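PDB 4H41: putative alpha-L-fucosidase from Bacteroides thetaiotaomicron, which probably hydrolyses alpha-L-fucosyl linkages in host glycans. Local coordinates for the interface of chains A and B. Numbering follows the deposited sequence. Chains: chain A/B, putative alpha-L-fucosidase.

The interface of chains A and B. Residues chain A 288-290, 325, 328-329, 332; chain B 48-51.
B:Asn50 pushes its carboxamide from a loop of chain B into the groove between the start of helix 290-302 and helix 325-337 of chain A. The amide nitrogen ND2 of B:Asn50 gives a nearly straight hydrogen bond to the carbonyl oxygen O of A:Ile288 (2.9 Å), which lies almost in the amide plane. OD1 of B:Asn50 accepts from the backbone N of A:Phe290 at 2.8 Å, the donor lying in the plane of the C=O. Both ends of the amide are thus used on one short backbone stretch, which should fix its flip, and OD1 meets the first N-H of a helix, whose dipole may strengthen the bond. A further, weak bond runs from ND2 to the carbonyl O of A:Gln325. A chi1 of -73° sets CG of B:Asn50 beside the backbone N and anti to the carbonyl carbon, which directs the amide towards the A:Ile288-A:Phe290 backbone while CB lies against the helix backbone at A:Leu329.

The backbone of the same residue is held too: A:Arg332 folds back through bends at chi2 and chi3 and brings NH1 to the carbonyl O of B:Asn50 at 2.9 Å. The oxygen sits at the edge of the guanidinium, close to its plane.

Two ring contacts lie at either end of the B:His48-B:Trp51 segment. The bent aliphatic chain of A:Lys289 crosses B:His48, laying CE over a face of the imidazole, 3.9 Å from the ring centroid. B:Trp51 turns its indole edge onto the face of A:His328, with CD1 above the middle of the imidazole and the planes 79° apart. A:Gln325 also packs its CG methylene on CA of B:Gln49 (3.8 Å).

The patch docks a loop of one copy into a helix-lined groove of another, as part of a contact that is not an exact two-fold, in a deposited assembly of three copies; that assembly may or may not form in solution.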
loop_
_atom_site.group_PDB
_atom_site.type_symbol
_atom_site.label_atom_id
_atom_site.label_comp_id
_atom_site.label_asym_id
_atom_site.label_seq_id
_atom_site.Cartn_x
_atom_site.Cartn_y
_atom_site.Cartn_z
ATOM N N ILE A 288 5.323 3.335 11.380
ATOM C CA ILE A 288 6.616 4.015 11.477
ATOM C C ILE A 288 7.707 3.065 11.930
ATOM O O ILE A 288 7.454 2.061 12.613
ATOM C CB ILE A 288 6.484 5.219 12.440
ATOM C CG1 ILE A 288 7.570 6.262 12.200
ATOM C CG2 ILE A 288 6.446 4.774 13.905
ATOM C CD1 ILE A 288 7.329 7.581 12.966
ATOM N N LYS A 289 8.918 3.389 11.549
ATOM C CA LYS A 289 10.135 2.790 12.093
ATOM C C LYS A 289 10.207 3.105 13.607
ATOM O O LYS A 289 10.150 4.271 14.004
ATOM C CB LYS A 289 11.367 3.322 11.367
ATOM C CG LYS A 289 12.693 2.879 11.996
ATOM C CD LYS A 289 13.909 3.395 11.250
ATOM C CE LYS A 289 14.125 2.775 9.910
ATOM N NZ LYS A 289 15.457 3.205 9.366
ATOM N N PHE A 290 10.326 2.074 14.437
ATOM C CA PHE A 290 10.361 2.231 15.879
ATOM C C PHE A 290 11.341 3.326 16.339
ATOM O O PHE A 290 10.963 4.179 17.134
ATOM C CB PHE A 290 10.748 0.917 16.571
ATOM C CG PHE A 290 10.987 1.159 18.045
ATOM C CD1 PHE A 290 9.965 1.614 18.863
ATOM C CD2 PHE A 290 12.252 1.033 18.585
ATOM C CE1 PHE A 290 10.208 1.905 20.218
ATOM C CE2 PHE A 290 12.503 1.375 19.916
ATOM C CZ PHE A 290 11.472 1.757 20.728
ATOM N N GLN A 325 3.561 -4.882 10.210
ATOM C CA GLN A 325 4.672 -4.100 10.753
ATOM C C GLN A 325 4.263 -3.435 12.081
ATOM O O GLN A 325 5.124 -3.072 12.884
ATOM C CB GLN A 325 5.133 -2.994 9.765
ATOM C CG GLN A 325 5.394 -3.491 8.327
ATOM C CD GLN A 325 4.168 -3.411 7.440
ATOM O OE1 GLN A 325 3.021 -3.457 7.920
ATOM N NE2 GLN A 325 4.369 -3.217 6.157
ATOM N N HIS A 328 4.811 -5.891 15.021
ATOM C CA HIS A 328 6.257 -5.858 15.327
ATOM C C HIS A 328 6.601 -4.542 16.047
ATOM O O HIS A 328 7.372 -4.557 17.004
ATOM C CB HIS A 328 7.060 -6.045 14.067
ATOM C CG HIS A 328 6.899 -7.415 13.468
ATOM N ND1 HIS A 328 7.182 -8.565 14.209
ATOM C CD2 HIS A 328 6.520 -7.779 12.220
ATOM C CE1 HIS A 328 6.960 -9.598 13.386
ATOM N NE2 HIS A 328 6.524 -9.181 12.192
ATOM N N LEU A 329 6.011 -3.415 15.641
ATOM C CA LEU A 329 6.240 -2.133 16.335
ATOM C C LEU A 329 5.830 -2.252 17.801
ATOM O O LEU A 329 6.512 -1.767 18.685
ATOM C CB LEU A 329 5.471 -0.998 15.697
ATOM C CG LEU A 329 5.622 0.408 16.301
ATOM C CD1 LEU A 329 7.064 0.796 16.475
ATOM C CD2 LEU A 329 4.956 1.455 15.413
ATOM N N ARG A 332 8.597 -4.049 19.651
ATOM C CA ARG A 332 9.788 -3.185 19.879
ATOM C C ARG A 332 9.477 -2.150 20.985
ATOM O O ARG A 332 10.331 -1.836 21.817
ATOM C CB ARG A 332 10.207 -2.450 18.600
ATOM C CG ARG A 332 10.556 -3.328 17.398
ATOM C CD ARG A 332 11.808 -4.177 17.551
ATOM N NE ARG A 332 11.648 -5.326 18.451
ATOM C CZ ARG A 332 10.933 -6.424 18.217
ATOM N NH1 ARG A 332 10.275 -6.575 17.072
ATOM N NH2 ARG A 332 10.859 -7.376 19.131
ATOM N N HIS B 48 9.448 0.252 7.150
ATOM C CA HIS B 48 10.169 -0.617 8.093
ATOM C C HIS B 48 9.277 -1.694 8.657
ATOM O O HIS B 48 8.104 -1.415 8.997
ATOM C CB HIS B 48 10.726 0.257 9.226
ATOM C CG HIS B 48 11.821 -0.368 10.045
ATOM N ND1 HIS B 48 13.025 -0.729 9.492
ATOM C CD2 HIS B 48 11.871 -0.607 11.377
ATOM C CE1 HIS B 48 13.777 -1.185 10.495
ATOM N NE2 HIS B 48 13.122 -1.155 11.646
ATOM N N GLN B 49 9.810 -2.922 8.813
ATOM C CA GLN B 49 8.987 -4.025 9.375
ATOM C C GLN B 49 9.093 -4.128 10.895
ATOM O O GLN B 49 8.372 -4.908 11.466
ATOM C CB GLN B 49 9.311 -5.372 8.740
ATOM C CG GLN B 49 9.075 -5.336 7.224
ATOM C CD GLN B 49 8.897 -6.709 6.670
ATOM O OE1 GLN B 49 7.847 -7.296 6.823
ATOM N NE2 GLN B 49 9.909 -7.250 6.028
ATOM N N ASN B 50 9.977 -3.362 11.530
ATOM C CA ASN B 50 10.126 -3.275 12.995
ATOM C C ASN B 50 10.560 -4.621 13.583
ATOM O O ASN B 50 10.199 -4.979 14.699
ATOM C CB ASN B 50 8.842 -2.745 13.645
ATOM C CG ASN B 50 8.711 -1.279 13.347
ATOM O OD1 ASN B 50 9.605 -0.522 13.716
ATOM N ND2 ASN B 50 7.592 -0.847 12.765
ATOM N N TRP B 51 11.400 -5.316 12.849
ATOM C CA TRP B 51 11.948 -6.579 13.311
ATOM C C TRP B 51 13.075 -6.365 14.308
ATOM O O TRP B 51 13.803 -5.375 14.216
ATOM C CB TRP B 51 12.500 -7.381 12.128
ATOM C CG TRP B 51 11.477 -7.963 11.224
ATOM C CD1 TRP B 51 10.120 -7.919 11.348
ATOM C CD2 TRP B 51 11.752 -8.711 10.035
ATOM N NE1 TRP B 51 9.531 -8.564 10.286
ATOM C CE2 TRP B 51 10.513 -9.120 9.500
ATOM C CE3 TRP B 51 12.928 -9.116 9.403
ATOM C CZ2 TRP B 51 10.423 -9.828 8.291
ATOM C CZ3 TRP B 51 12.843 -9.832 8.221
ATOM C CH2 TRP B 51 11.591 -10.185 7.681
#